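Leucyl-tRNA synthetase subunit alpha (Aquifex aeolicus, PDB 3O0A) probably clears mischarged tRNA by hydrolysis through the CP1 editing domain crystallised here, as part of the synthetase that joins leucine to its tRNA. Local coordinates at residues I8-E13 against I40-T45; E18-C23 against G72-N77; E101-G106 against A153-L158; I160-K165 against T182-D187. All blocks are in the same frame, centred on the assembly; numbering follows the deposited sequence.

Contact 1 of 4, residues I8-E13 against I40-T45; sequences IRFYVE and IDVFTT
R9 and D41 lie side by side on one face of an antiparallel strand pair, pointing the same way. From the backbone outward, R9 CB, CG and CD all pass D41 OD1, CG closest of the three at 3.3 Å. Beyond a bend at chi3 (63°) the guanidinium lies against the carboxylate, NH1 coming nearest D41 OD2 at 3.1 Å. D41 CG sits 3.4 Å above the guanidinium plane and over its centre, the two planes 86° apart. The salt bridge, with R9 NE 2.9 Å from D41 OD1, is therefore one of charge without a directed N-H. An alanine at R9 would remove this cation and would probably leave the D41 carboxylate less well balanced. The opposite face is apolar: F10 CE1 meets V42 CG2 at 3.7 Å, and I40 CD1 presses tightly on V12 CG2 at 3.5 Å. Between the faces, I8 N bonds to V42 O at 2.8 Å, almost along the C=O axis, and V42 N returns the bond. I40 N to F10 O continues the ladder, with a weak return bond. Strand 6-13 lies between 37-44 and 211-213; F10 and I40 pack on V56 of strand 55-58, F10 also on M140 of 138-141.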
loop_
_atom_site.group_PDB
_atom_site.type_symbol
_atom_site.label_atom_id
_atom_site.label_comp_id
_atom_site.label_asym_id
_atom_site.label_seq_id
_atom_site.Cartn_x
_atom_site.Cartn_y
_atom_site.Cartn_z
ATOM N N ILE A 8 2.178 -7.998 -5.670
ATOM C CA ILE A 8 1.150 -7.258 -6.396
ATOM C C ILE A 8 1.745 -5.928 -6.837
ATOM O O ILE A 8 2.382 -5.234 -6.035
ATOM C CB ILE A 8 -0.113 -7.044 -5.554
ATOM C CG1 ILE A 8 -0.699 -8.407 -5.152
ATOM C CG2 ILE A 8 -1.159 -6.203 -6.347
ATOM C CD1 ILE A 8 -1.957 -8.351 -4.293
ATOM N N ARG A 9 1.564 -5.614 -8.116
ATOM C CA ARG A 9 2.145 -4.412 -8.708
ATOM C C ARG A 9 1.161 -3.246 -8.645
ATOM O O ARG A 9 0.338 -3.061 -9.538
ATOM C CB ARG A 9 2.616 -4.671 -10.154
ATOM C CG ARG A 9 3.565 -5.861 -10.281
ATOM C CD ARG A 9 4.455 -5.750 -11.502
ATOM N NE ARG A 9 5.340 -4.576 -11.441
ATOM C CZ ARG A 9 6.670 -4.607 -11.340
ATOM N NH1 ARG A 9 7.324 -5.760 -11.248
ATOM N NH2 ARG A 9 7.361 -3.468 -11.318
ATOM N N PHE A 10 1.213 -2.487 -7.555
ATOM C CA PHE A 10 0.543 -1.186 -7.534
ATOM C C PHE A 10 1.355 -0.237 -8.417
ATOM O O PHE A 10 2.513 -0.517 -8.717
ATOM C CB PHE A 10 0.430 -0.671 -6.093
ATOM C CG PHE A 10 -0.621 -1.391 -5.292
ATOM C CD1 PHE A 10 -0.421 -2.713 -4.876
ATOM C CD2 PHE A 10 -1.826 -0.763 -4.986
ATOM C CE1 PHE A 10 -1.410 -3.392 -4.148
ATOM C CE2 PHE A 10 -2.813 -1.433 -4.259
ATOM C CZ PHE A 10 -2.595 -2.754 -3.833
ATOM N N TYR A 11 0.751 0.867 -8.846
ATOM C CA TYR A 11 1.509 1.844 -9.624
ATOM C C TYR A 11 0.943 3.236 -9.502
ATOM O O TYR A 11 -0.266 3.425 -9.417
ATOM C CB TYR A 11 1.592 1.429 -11.106
ATOM C CG TYR A 11 0.260 1.110 -11.754
ATOM C CD1 TYR A 11 -0.255 -0.192 -11.728
ATOM C CD2 TYR A 11 -0.494 2.105 -12.390
ATOM C CE1 TYR A 11 -1.480 -0.508 -12.322
ATOM C CE2 TYR A 11 -1.748 1.800 -12.993
ATOM C CZ TYR A 11 -2.225 0.491 -12.947
ATOM O OH TYR A 11 -3.438 0.161 -13.524
ATOM N N VAL A 12 1.835 4.214 -9.503
ATOM C CA VAL A 12 1.423 5.607 -9.585
ATOM C C VAL A 12 1.388 5.985 -11.056
ATOM O O VAL A 12 2.413 5.921 -11.749
ATOM C CB VAL A 12 2.385 6.527 -8.805
ATOM C CG1 VAL A 12 1.990 7.973 -8.977
ATOM C CG2 VAL A 12 2.416 6.148 -7.325
ATOM N N GLU A 13 0.195 6.346 -11.532
ATOM C CA GLU A 13 0.041 6.846 -12.895
ATOM C C GLU A 13 0.565 8.271 -12.990
ATOM O O GLU A 13 0.250 9.113 -12.141
ATOM C CB GLU A 13 -1.425 6.829 -13.304
ATOM C CG GLU A 13 -2.025 5.439 -13.368
ATOM C CD GLU A 13 -3.507 5.492 -13.654
ATOM O OE1 GLU A 13 -3.919 6.377 -14.433
ATOM O OE2 GLU A 13 -4.266 4.692 -13.065
ATOM N N ILE A 40 4.965 0.331 -7.679
ATOM C CA ILE A 40 5.234 0.022 -6.273
ATOM C C ILE A 40 4.841 -1.427 -6.056
ATOM O O ILE A 40 3.664 -1.743 -5.872
ATOM C CB ILE A 40 4.423 0.943 -5.338
ATOM C CG1 ILE A 40 4.712 2.411 -5.664
ATOM C CG2 ILE A 40 4.722 0.660 -3.860
ATOM C CD1 ILE A 40 3.821 3.001 -6.719
ATOM N N ASP A 41 5.832 -2.303 -6.070
ATOM C CA ASP A 41 5.556 -3.720 -5.865
ATOM C C ASP A 41 5.396 -3.978 -4.372
ATOM O O ASP A 41 6.222 -3.541 -3.558
ATOM C CB ASP A 41 6.690 -4.589 -6.395
ATOM C CG ASP A 41 6.837 -4.532 -7.909
ATOM O OD1 ASP A 41 5.879 -4.142 -8.617
ATOM O OD2 ASP A 41 7.937 -4.905 -8.380
ATOM N N VAL A 42 4.330 -4.684 -4.013
ATOM C CA VAL A 42 4.104 -5.024 -2.614
ATOM C C VAL A 42 4.073 -6.540 -2.476
ATOM O O VAL A 42 3.586 -7.233 -3.352
ATOM C CB VAL A 42 2.812 -4.358 -2.005
ATOM C CG1 VAL A 42 2.787 -2.842 -2.241
ATOM C CG2 VAL A 42 1.524 -4.987 -2.522
ATOM N N PHE A 43 4.618 -7.054 -1.383
ATOM C CA PHE A 43 4.369 -8.443 -1.039
ATOM C C PHE A 43 3.250 -8.557 -0.008
ATOM O O PHE A 43 3.213 -7.812 0.958
ATOM C CB PHE A 43 5.628 -9.145 -0.536
ATOM C CG PHE A 43 5.360 -10.537 -0.036
ATOM C CD1 PHE A 43 5.175 -11.590 -0.930
ATOM C CD2 PHE A 43 5.237 -10.782 1.327
ATOM C CE1 PHE A 43 4.893 -12.877 -0.462
ATOM C CE2 PHE A 43 4.958 -12.061 1.798
ATOM C CZ PHE A 43 4.784 -13.103 0.901
ATOM N N THR A 44 2.334 -9.495 -0.220
ATOM C CA THR A 44 1.260 -9.739 0.751
ATOM C C THR A 44 0.964 -11.219 0.916
ATOM O O THR A 44 0.976 -11.957 -0.056
ATOM C CB THR A 44 -0.066 -8.991 0.374
ATOM O OG1 THR A 44 -1.069 -9.262 1.366
ATOM C CG2 THR A 44 -0.584 -9.400 -1.003
ATOM N N THR A 45 0.687 -11.645 2.148
ATOM C CA THR A 45 0.186 -12.999 2.388
ATOM C C THR A 45 -1.343 -12.999 2.363
ATOM O O THR A 45 -1.976 -14.029 2.609
ATOM C CB THR A 45 0.687 -13.578 3.732
ATOM O OG1 THR A 45 0.226 -12.753 4.811
ATOM C CG2 THR A 45 2.210 -13.628 3.746
#

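Contact 2 of 4, residues E18-C23 against G72-N77; sequences EKFLNC and GERLGN
The guanidinium of R74 takes hold of two oxygens of the 18-23 loop. End-on, NH1 and NH2 converge on the single atom N22 OD1; the NH2 bond is 2.7 Å, in the amide plane and on a lone pair, whereas NH1 reaches the same oxygen from above that plane. NH1 also donates to K19 O at 2.9 Å, so backbone and side chain of the loop together fix the rotation of the group. The amide of N22 stands 89° to the guanidinium, and one guanidinium face carries C23 SG, 3.6 Å above it. Bends at chi2 (81°) and chi3 bring the arginine tip to this position while its CG comes within 3.3 Å of F20 CE1. Further out, L75 CD2 touches F20 CZ at 3.6 Å, and K19 CG lies over one face of the phenyl ring. The extended K19 chain slides past R74 in the opposite direction, and a water bridges K19 NZ to R74 O, bringing a positive charge near the carboxyl end of helix 64-74. That helix finishes in a Schellman motif, G76 taking the positive phi; the loop packed against it is also tied covalently to the same helix through the C23-C70 disulfide.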
loop_
_atom_site.group_PDB
_atom_site.type_symbol
_atom_site.label_atom_id
_atom_site.label_comp_id
_atom_site.label_asym_id
_atom_site.label_seq_id
_atom_site.Cartn_x
_atom_site.Cartn_y
_atom_site.Cartn_z
ATOM N N GLU A 18 7.227 14.339 -18.402
ATOM C CA GLU A 18 8.252 15.398 -18.529
ATOM C C GLU A 18 8.264 16.364 -17.339
ATOM O O GLU A 18 9.323 16.862 -16.942
ATOM C CB GLU A 18 8.109 16.174 -19.854
ATOM C CG GLU A 18 8.341 15.305 -21.091
ATOM C CD GLU A 18 7.119 14.481 -21.502
ATOM O OE1 GLU A 18 6.061 14.548 -20.830
ATOM O OE2 GLU A 18 7.217 13.762 -22.521
ATOM N N LYS A 19 7.089 16.602 -16.760
ATOM C CA LYS A 19 6.948 17.477 -15.588
ATOM C C LYS A 19 7.603 16.882 -14.337
ATOM O O LYS A 19 7.896 17.609 -13.382
ATOM C CB LYS A 19 5.454 17.742 -15.342
ATOM C CG LYS A 19 5.069 18.453 -14.043
ATOM C CD LYS A 19 3.543 18.693 -14.002
ATOM C CE LYS A 19 3.055 19.160 -12.631
ATOM N NZ LYS A 19 1.607 19.562 -12.715
ATOM N N PHE A 20 7.850 15.569 -14.357
ATOM C CA PHE A 20 8.346 14.865 -13.189
ATOM C C PHE A 20 9.672 14.132 -13.373
ATOM O O PHE A 20 10.171 13.513 -12.420
ATOM C CB PHE A 20 7.278 13.890 -12.686
ATOM C CG PHE A 20 5.956 14.533 -12.469
ATOM C CD1 PHE A 20 5.645 15.125 -11.250
ATOM C CD2 PHE A 20 5.018 14.564 -13.500
ATOM C CE1 PHE A 20 4.403 15.730 -11.065
ATOM C CE2 PHE A 20 3.785 15.161 -13.324
ATOM C CZ PHE A 20 3.486 15.747 -12.098
ATOM N N LEU A 21 10.269 14.231 -14.558
ATOM C CA LEU A 21 11.494 13.472 -14.858
ATOM C C LEU A 21 12.642 13.727 -13.881
ATOM O O LEU A 21 13.421 12.813 -13.570
ATOM C CB LEU A 21 11.984 13.759 -16.283
ATOM C CG LEU A 21 11.324 12.949 -17.393
ATOM C CD1 LEU A 21 11.779 13.491 -18.752
ATOM C CD2 LEU A 21 11.673 11.449 -17.237
ATOM N N ASN A 22 12.771 14.958 -13.389
ATOM C CA ASN A 22 13.870 15.210 -12.463
ATOM C C ASN A 22 13.641 14.671 -11.043
ATOM O O ASN A 22 14.534 14.742 -10.200
ATOM C CB ASN A 22 14.362 16.683 -12.514
ATOM C CG ASN A 22 13.446 17.655 -11.777
ATOM O OD1 ASN A 22 12.541 17.258 -11.059
ATOM N ND2 ASN A 22 13.733 18.942 -11.919
ATOM N N CYS A 23 12.461 14.095 -10.805
ATOM C CA CYS A 23 12.162 13.404 -9.548
ATOM C C CYS A 23 12.625 11.959 -9.544
ATOM O O CYS A 23 12.656 11.340 -8.491
ATOM C CB CYS A 23 10.671 13.403 -9.264
ATOM S SG CYS A 23 10.068 15.026 -8.837
ATOM N N GLY A 72 5.003 14.229 -5.205
ATOM C CA GLY A 72 3.896 14.748 -4.390
ATOM C C GLY A 72 4.051 16.227 -4.104
ATOM O O GLY A 72 3.063 16.973 -4.064
ATOM N N GLU A 73 5.286 16.676 -3.930
ATOM C CA GLU A 73 5.539 18.123 -3.829
ATOM C C GLU A 73 5.177 18.827 -5.137
ATOM O O GLU A 73 4.523 19.896 -5.137
ATOM C CB GLU A 73 7.008 18.384 -3.468
ATOM C CG GLU A 73 7.384 19.875 -3.506
ATOM C CD GLU A 73 8.855 20.093 -3.307
ATOM O OE1 GLU A 73 9.628 19.823 -4.249
ATOM O OE2 GLU A 73 9.248 20.565 -2.213
ATOM N N ARG A 74 5.589 18.223 -6.246
ATOM C CA ARG A 74 5.390 18.754 -7.604
ATOM C C ARG A 74 3.885 18.883 -7.901
ATOM O O ARG A 74 3.455 19.836 -8.552
ATOM C CB ARG A 74 6.107 17.829 -8.607
ATOM C CG ARG A 74 6.241 18.310 -10.069
ATOM C CD ARG A 74 7.365 19.264 -10.329
ATOM N NE ARG A 74 8.602 19.047 -9.575
ATOM C CZ ARG A 74 9.752 18.634 -10.106
ATOM N NH1 ARG A 74 9.833 18.365 -11.407
ATOM N NH2 ARG A 74 10.825 18.495 -9.335
ATOM N N LEU A 75 3.089 17.956 -7.366
ATOM C CA LEU A 75 1.618 17.981 -7.461
ATOM C C LEU A 75 0.922 18.935 -6.474
ATOM O O LEU A 75 -0.291 19.174 -6.590
ATOM C CB LEU A 75 1.055 16.562 -7.264
ATOM C CG LEU A 75 1.402 15.493 -8.308
ATOM C CD1 LEU A 75 0.925 14.115 -7.862
ATOM C CD2 LEU A 75 0.813 15.866 -9.678
ATOM N N GLY A 76 1.687 19.466 -5.519
ATOM C CA GLY A 76 1.173 20.336 -4.453
ATOM C C GLY A 76 0.476 19.603 -3.321
ATOM O O GLY A 76 -0.281 20.214 -2.556
ATOM N N ASN A 77 0.721 18.293 -3.219
ATOM C CA ASN A 77 0.023 17.434 -2.253
ATOM C C ASN A 77 0.852 17.075 -1.025
ATOM O O ASN A 77 0.297 16.631 -0.010
ATOM C CB ASN A 77 -0.391 16.105 -2.898
ATOM C CG ASN A 77 -1.400 16.252 -4.025
ATOM O OD1 ASN A 77 -2.127 17.248 -4.126
ATOM N ND2 ASN A 77 -1.479 15.216 -4.866
HETATM O O HOH W 1 1.421 20.731 -9.921
#

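Contact 3 of 4, residues E101-G106 against A153-L158; sequences EEDKEG and AKKYDL
Y156 points its ring from the end of helix 147-156 toward the 101-106 loop, and its hydroxyl reaches the backbone where that loop becomes a strand. G106 N donates to Y156 OH at 2.9 Å with an N-H...O angle of 159°. Close by, E105 CA lies 3.3 Å from the same OH, at the edge of the ring. One ring face is overlaid, toward its rim, by CG of the adjoining K155, 3.6 Å above the plane. E105 crosses the tyrosine obliquely: its CG is 3.8 Å from Y156 OH, and the extended chain carries the carboxylate off to a salt bridge with K89. K155 also faces the loop, but its NZ stops 4.4 Å from D103 OD1, beyond a salt bridge, so any attraction between these charges is likely to be modest. A phenylalanine at Y156 would lose the acceptor for G106 N and would probably loosen the junction of loop and strand. Just after Y156 the helix closes in a Schellman motif, with D157 at positive phi and L158 N bonded back to A153 O at 3.0 Å. The Y156 ring also meets F152 of its own helix and W125 of strand 121-127, while E105 is bonded to N128. Helix 147-156 is thereby joined to the start of strand 106-114 beside its antiparallel neighbour 121-127.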
loop_
_atom_site.group_PDB
_atom_site.type_symbol
_atom_site.label_atom_id
_atom_site.label_comp_id
_atom_site.label_asym_id
_atom_site.label_seq_id
_atom_site.Cartn_x
_atom_site.Cartn_y
_atom_site.Cartn_z
ATOM N N GLU A 101 4.143 -0.039 19.453
ATOM C CA GLU A 101 3.160 0.884 18.893
ATOM C C GLU A 101 2.188 1.443 19.934
ATOM O O GLU A 101 1.162 0.828 20.228
ATOM C CB GLU A 101 2.356 0.136 17.826
ATOM C CG GLU A 101 2.105 -1.330 18.197
ATOM C CD GLU A 101 0.847 -1.896 17.582
ATOM O OE1 GLU A 101 0.815 -2.067 16.348
ATOM O OE2 GLU A 101 -0.103 -2.188 18.342
ATOM N N GLU A 102 2.512 2.609 20.480
ATOM C CA GLU A 102 1.558 3.350 21.293
ATOM C C GLU A 102 1.251 4.696 20.628
ATOM O O GLU A 102 0.539 5.534 21.190
ATOM C CB GLU A 102 2.081 3.525 22.726
ATOM C CG GLU A 102 0.998 3.427 23.807
ATOM C CD GLU A 102 0.602 1.992 24.155
ATOM O OE1 GLU A 102 0.756 1.083 23.309
ATOM O OE2 GLU A 102 0.121 1.774 25.289
ATOM N N ASP A 103 1.790 4.877 19.421
ATOM C CA ASP A 103 1.539 6.045 18.574
ATOM C C ASP A 103 2.294 5.903 17.264
ATOM O O ASP A 103 3.212 6.670 16.989
ATOM C CB ASP A 103 1.966 7.355 19.245
ATOM C CG ASP A 103 0.791 8.162 19.753
ATOM O OD1 ASP A 103 -0.066 8.558 18.932
ATOM O OD2 ASP A 103 0.737 8.408 20.972
ATOM N N LYS A 104 1.928 4.902 16.477
ATOM C CA LYS A 104 2.337 4.818 15.068
ATOM C C LYS A 104 2.581 6.201 14.475
ATOM O O LYS A 104 1.870 7.153 14.802
ATOM C CB LYS A 104 1.245 4.125 14.274
ATOM C CG LYS A 104 0.916 2.759 14.806
ATOM C CD LYS A 104 -0.055 2.048 13.921
ATOM C CE LYS A 104 0.065 0.562 14.153
ATOM N NZ LYS A 104 1.187 0.019 13.348
ATOM N N GLU A 105 3.589 6.310 13.610
ATOM C CA GLU A 105 3.935 7.588 12.998
ATOM C C GLU A 105 4.140 7.398 11.507
ATOM O O GLU A 105 4.781 6.437 11.083
ATOM C CB GLU A 105 5.201 8.206 13.614
ATOM C CG GLU A 105 5.414 9.676 13.171
ATOM C CD GLU A 105 6.697 10.328 13.688
ATOM O OE1 GLU A 105 7.351 9.764 14.597
ATOM O OE2 GLU A 105 7.040 11.432 13.186
ATOM N N GLY A 106 3.585 8.318 10.729
ATOM C CA GLY A 106 3.807 8.317 9.290
ATOM C C GLY A 106 3.604 9.667 8.634
ATOM O O GLY A 106 3.225 10.652 9.277
ATOM N N ALA A 153 -4.745 3.682 10.372
ATOM C CA ALA A 153 -5.882 4.362 9.747
ATOM C C ALA A 153 -6.679 5.184 10.761
ATOM O O ALA A 153 -7.157 6.270 10.439
ATOM C CB ALA A 153 -6.794 3.360 9.022
ATOM N N LYS A 154 -6.812 4.653 11.973
ATOM C CA LYS A 154 -7.497 5.350 13.062
ATOM C C LYS A 154 -6.788 6.664 13.399
ATOM O O LYS A 154 -7.431 7.715 13.534
ATOM C CB LYS A 154 -7.575 4.453 14.301
ATOM C CG LYS A 154 -8.391 5.043 15.434
ATOM C CD LYS A 154 -8.261 4.231 16.717
ATOM C CE LYS A 154 -9.124 4.811 17.821
ATOM N NZ LYS A 154 -10.574 4.639 17.531
ATOM N N LYS A 155 -5.465 6.591 13.534
ATOM C CA LYS A 155 -4.645 7.754 13.881
ATOM C C LYS A 155 -4.681 8.821 12.789
ATOM O O LYS A 155 -4.806 10.012 13.084
ATOM C CB LYS A 155 -3.200 7.324 14.177
ATOM C CG LYS A 155 -2.171 8.464 14.345
ATOM C CD LYS A 155 -2.491 9.417 15.472
ATOM C CE LYS A 155 -1.589 10.646 15.399
ATOM N NZ LYS A 155 -1.896 11.644 16.468
ATOM N N TYR A 156 -4.582 8.400 11.530
ATOM C CA TYR A 156 -4.451 9.362 10.440
ATOM C C TYR A 156 -5.696 9.547 9.570
ATOM O O TYR A 156 -5.609 10.100 8.476
ATOM C CB TYR A 156 -3.211 9.041 9.591
ATOM C CG TYR A 156 -1.911 9.256 10.332
ATOM C CD1 TYR A 156 -1.403 10.546 10.541
ATOM C CD2 TYR A 156 -1.180 8.179 10.823
ATOM C CE1 TYR A 156 -0.202 10.751 11.223
ATOM C CE2 TYR A 156 0.030 8.373 11.504
ATOM C CZ TYR A 156 0.508 9.660 11.696
ATOM O OH TYR A 156 1.686 9.858 12.373
ATOM N N ASP A 157 -6.848 9.101 10.067
ATOM C CA ASP A 157 -8.141 9.338 9.394
ATOM C C ASP A 157 -8.214 8.769 7.964
ATOM O O ASP A 157 -8.675 9.440 7.035
ATOM C CB ASP A 157 -8.491 10.839 9.423
ATOM C CG ASP A 157 -9.893 11.136 8.901
ATOM O OD1 ASP A 157 -10.808 10.305 9.102
ATOM O OD2 ASP A 157 -10.073 12.212 8.283
ATOM N N LEU A 158 -7.761 7.526 7.802
ATOM C CA LEU A 158 -7.807 6.835 6.508
ATOM C C LEU A 158 -9.012 5.877 6.408
ATOM O O LEU A 158 -9.461 5.350 7.425
ATOM C CB LEU A 158 -6.474 6.118 6.250
ATOM C CG LEU A 158 -5.250 7.057 6.218
ATOM C CD1 LEU A 158 -3.944 6.295 6.345
ATOM C CD2 LEU A 158 -5.245 7.941 4.962
#

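Contact 4 of 4, residues I160-K165 against T182-D187; sequences IKVVVK and TLVNSD
Backbone hydrogen bonds define a short antiparallel ladder. K165 N donates to T182 O at 2.8 Å, nearly straight at 172°, and T182 N returns a longer bond to K165 O, a hydrogen-bonded pair; V164 and L183 follow as a non-hydrogen-bonded pair. V184 N then reaches V163 O at 2.9 Å, and L183 CA makes a CA-H...O contact with the same oxygen. The reciprocal bond is missing, since V163 N turns to H145 NE2, and V163 CA instead makes a CA-H...O contact with V184 O. Beyond this point a side chain takes over. N185, at positive phi (53°), lays its ND2 3.0 Å from V162 O, with the oxygen in its amide plane, while S186 OG, within 182-187, donates to V184 O at 2.8 Å, serving the carbonyl V163 N does not reach. A water also links K161 NZ to N185 O, and the ammonium is held further by E120 and F51 O. Apolar packing uses both faces. V164 CG2 meets L183 CD2 at 3.7 Å on the side facing helix 194-207, and on the other K165 crosses V184 at about a right angle, its CG 3.6 Å from V184 CG2. The chemistry implies a hairpin-like pairing held chiefly by main-chain carbonyls, which an asparagine side chain carries past the end of regular strand geometry; H145 NE2, as acceptor, would probably be unprotonated.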
loop_
_atom_site.group_PDB
_atom_site.type_symbol
_atom_site.label_atom_id
_atom_site.label_comp_id
_atom_site.label_asym_id
_atom_site.label_seq_id
_atom_site.Cartn_x
_atom_site.Cartn_y
_atom_site.Cartn_z
ATOM N N ILE A 160 -11.697 2.847 5.865
ATOM C CA ILE A 160 -11.779 1.435 6.188
ATOM C C ILE A 160 -12.757 0.826 5.186
ATOM O O ILE A 160 -13.874 1.319 5.022
ATOM C CB ILE A 160 -12.241 1.198 7.650
ATOM C CG1 ILE A 160 -11.408 2.044 8.621
ATOM C CG2 ILE A 160 -12.152 -0.289 8.007
ATOM C CD1 ILE A 160 -12.037 2.220 10.015
ATOM N N LYS A 161 -12.320 -0.226 4.495
ATOM C CA LYS A 161 -13.146 -0.880 3.478
ATOM C C LYS A 161 -13.198 -2.388 3.724
ATOM O O LYS A 161 -12.179 -3.072 3.648
ATOM C CB LYS A 161 -12.593 -0.581 2.081
ATOM C CG LYS A 161 -13.367 -1.190 0.915
ATOM C CD LYS A 161 -12.682 -0.773 -0.378
ATOM C CE LYS A 161 -13.409 -1.251 -1.607
ATOM N NZ LYS A 161 -12.603 -0.880 -2.812
ATOM N N VAL A 162 -14.386 -2.897 4.025
ATOM C CA VAL A 162 -14.555 -4.327 4.288
ATOM C C VAL A 162 -14.587 -5.125 2.986
ATOM O O VAL A 162 -15.352 -4.798 2.077
ATOM C CB VAL A 162 -15.831 -4.617 5.117
ATOM C CG1 VAL A 162 -15.948 -6.112 5.409
ATOM C CG2 VAL A 162 -15.807 -3.818 6.419
ATOM N N VAL A 163 -13.745 -6.157 2.902
ATOM C CA VAL A 163 -13.740 -7.069 1.747
ATOM C C VAL A 163 -13.845 -8.556 2.099
ATOM O O VAL A 163 -14.108 -9.370 1.229
ATOM C CB VAL A 163 -12.527 -6.842 0.800
ATOM C CG1 VAL A 163 -12.673 -5.527 0.063
ATOM C CG2 VAL A 163 -11.203 -6.920 1.564
ATOM N N VAL A 164 -13.622 -8.898 3.364
ATOM C CA VAL A 164 -13.784 -10.266 3.847
ATOM C C VAL A 164 -14.835 -10.232 4.946
ATOM O O VAL A 164 -14.593 -9.723 6.040
ATOM C CB VAL A 164 -12.456 -10.874 4.380
ATOM C CG1 VAL A 164 -12.693 -12.274 4.947
ATOM C CG2 VAL A 164 -11.393 -10.924 3.271
ATOM N N LYS A 165 -16.013 -10.756 4.641
ATOM C CA LYS A 165 -17.110 -10.718 5.594
ATOM C C LYS A 165 -17.137 -11.961 6.478
ATOM O O LYS A 165 -17.253 -13.074 5.966
ATOM C CB LYS A 165 -18.441 -10.540 4.871
ATOM C CG LYS A 165 -18.857 -9.084 4.715
ATOM C CD LYS A 165 -20.367 -8.971 4.553
ATOM C CE LYS A 165 -20.784 -7.547 4.220
ATOM N NZ LYS A 165 -22.223 -7.493 3.811
ATOM N N THR A 182 -16.211 -14.553 3.417
ATOM C CA THR A 182 -16.539 -14.520 1.997
ATOM C C THR A 182 -16.334 -13.103 1.499
ATOM O O THR A 182 -16.563 -12.128 2.229
ATOM C CB THR A 182 -17.977 -15.003 1.671
ATOM O OG1 THR A 182 -18.930 -14.142 2.294
ATOM C CG2 THR A 182 -18.196 -16.431 2.159
ATOM N N LEU A 183 -15.885 -12.985 0.259
ATOM C CA LEU A 183 -15.547 -11.671 -0.259
ATOM C C LEU A 183 -16.760 -10.811 -0.547
ATOM O O LEU A 183 -17.801 -11.297 -0.995
ATOM C CB LEU A 183 -14.672 -11.766 -1.514
ATOM C CG LEU A 183 -13.251 -12.333 -1.393
ATOM C CD1 LEU A 183 -12.433 -11.855 -2.581
ATOM C CD2 LEU A 183 -12.543 -11.998 -0.105
ATOM N N VAL A 184 -16.588 -9.521 -0.269
ATOM C CA VAL A 184 -17.529 -8.470 -0.632
ATOM C C VAL A 184 -16.688 -7.315 -1.159
ATOM O O VAL A 184 -15.475 -7.293 -0.947
ATOM C CB VAL A 184 -18.362 -7.992 0.582
ATOM C CG1 VAL A 184 -19.414 -9.033 0.963
ATOM C CG2 VAL A 184 -17.454 -7.656 1.767
ATOM N N ASN A 185 -17.315 -6.360 -1.844
ATOM C CA ASN A 185 -16.595 -5.207 -2.409
ATOM C C ASN A 185 -15.409 -5.618 -3.293
ATOM O O ASN A 185 -14.420 -4.878 -3.435
ATOM C CB ASN A 185 -16.147 -4.236 -1.299
ATOM C CG ASN A 185 -17.287 -3.380 -0.780
ATOM O OD1 ASN A 185 -18.115 -2.907 -1.558
ATOM N ND2 ASN A 185 -17.338 -3.176 0.536
ATOM N N SER A 186 -15.522 -6.802 -3.887
ATOM C CA SER A 186 -14.423 -7.390 -4.631
ATOM C C SER A 186 -14.834 -7.721 -6.061
ATOM O O SER A 186 -14.322 -8.666 -6.665
ATOM C CB SER A 186 -13.895 -8.619 -3.890
ATOM O OG SER A 186 -13.396 -8.257 -2.611
ATOM N N ASP A 187 -15.752 -6.922 -6.603
ATOM C CA ASP A 187 -16.188 -7.066 -7.991
ATOM C C ASP A 187 -16.473 -8.534 -8.360
ATOM O O ASP A 187 -17.301 -9.186 -7.716
ATOM C CB ASP A 187 -15.140 -6.439 -8.937
ATOM C CG ASP A 187 -14.962 -4.942 -8.712
ATOM O OD1 ASP A 187 -15.865 -4.297 -8.132
ATOM O OD2 ASP A 187 -13.908 -4.405 -9.121
HETATM O O HOH W 2 -13.345 -2.699 -4.822
#

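Contacts 1 and 2 interlock along the chain, their segments alternating, with centres 20 Å apart and nearest atoms about 6 Å apart. Strand 106-114 connects three of the sites: it starts at G106 in contact 3, offers G110 O to N77 of contact 2, and reaches contact 1 where V111 touches V12 and T114 bonds to Y11. Contacts 3 and 4 adjoin in sequence, helix 147-156 leading on to strand 164-165, yet their centres are 22 Å apart. Contacts 2 and 4 lie on opposite sides of the chain's centre, their own centres about 34 Å apart, whereas the centre of contact 1 is about 7 Å from it, making contact 1 the most central of the four.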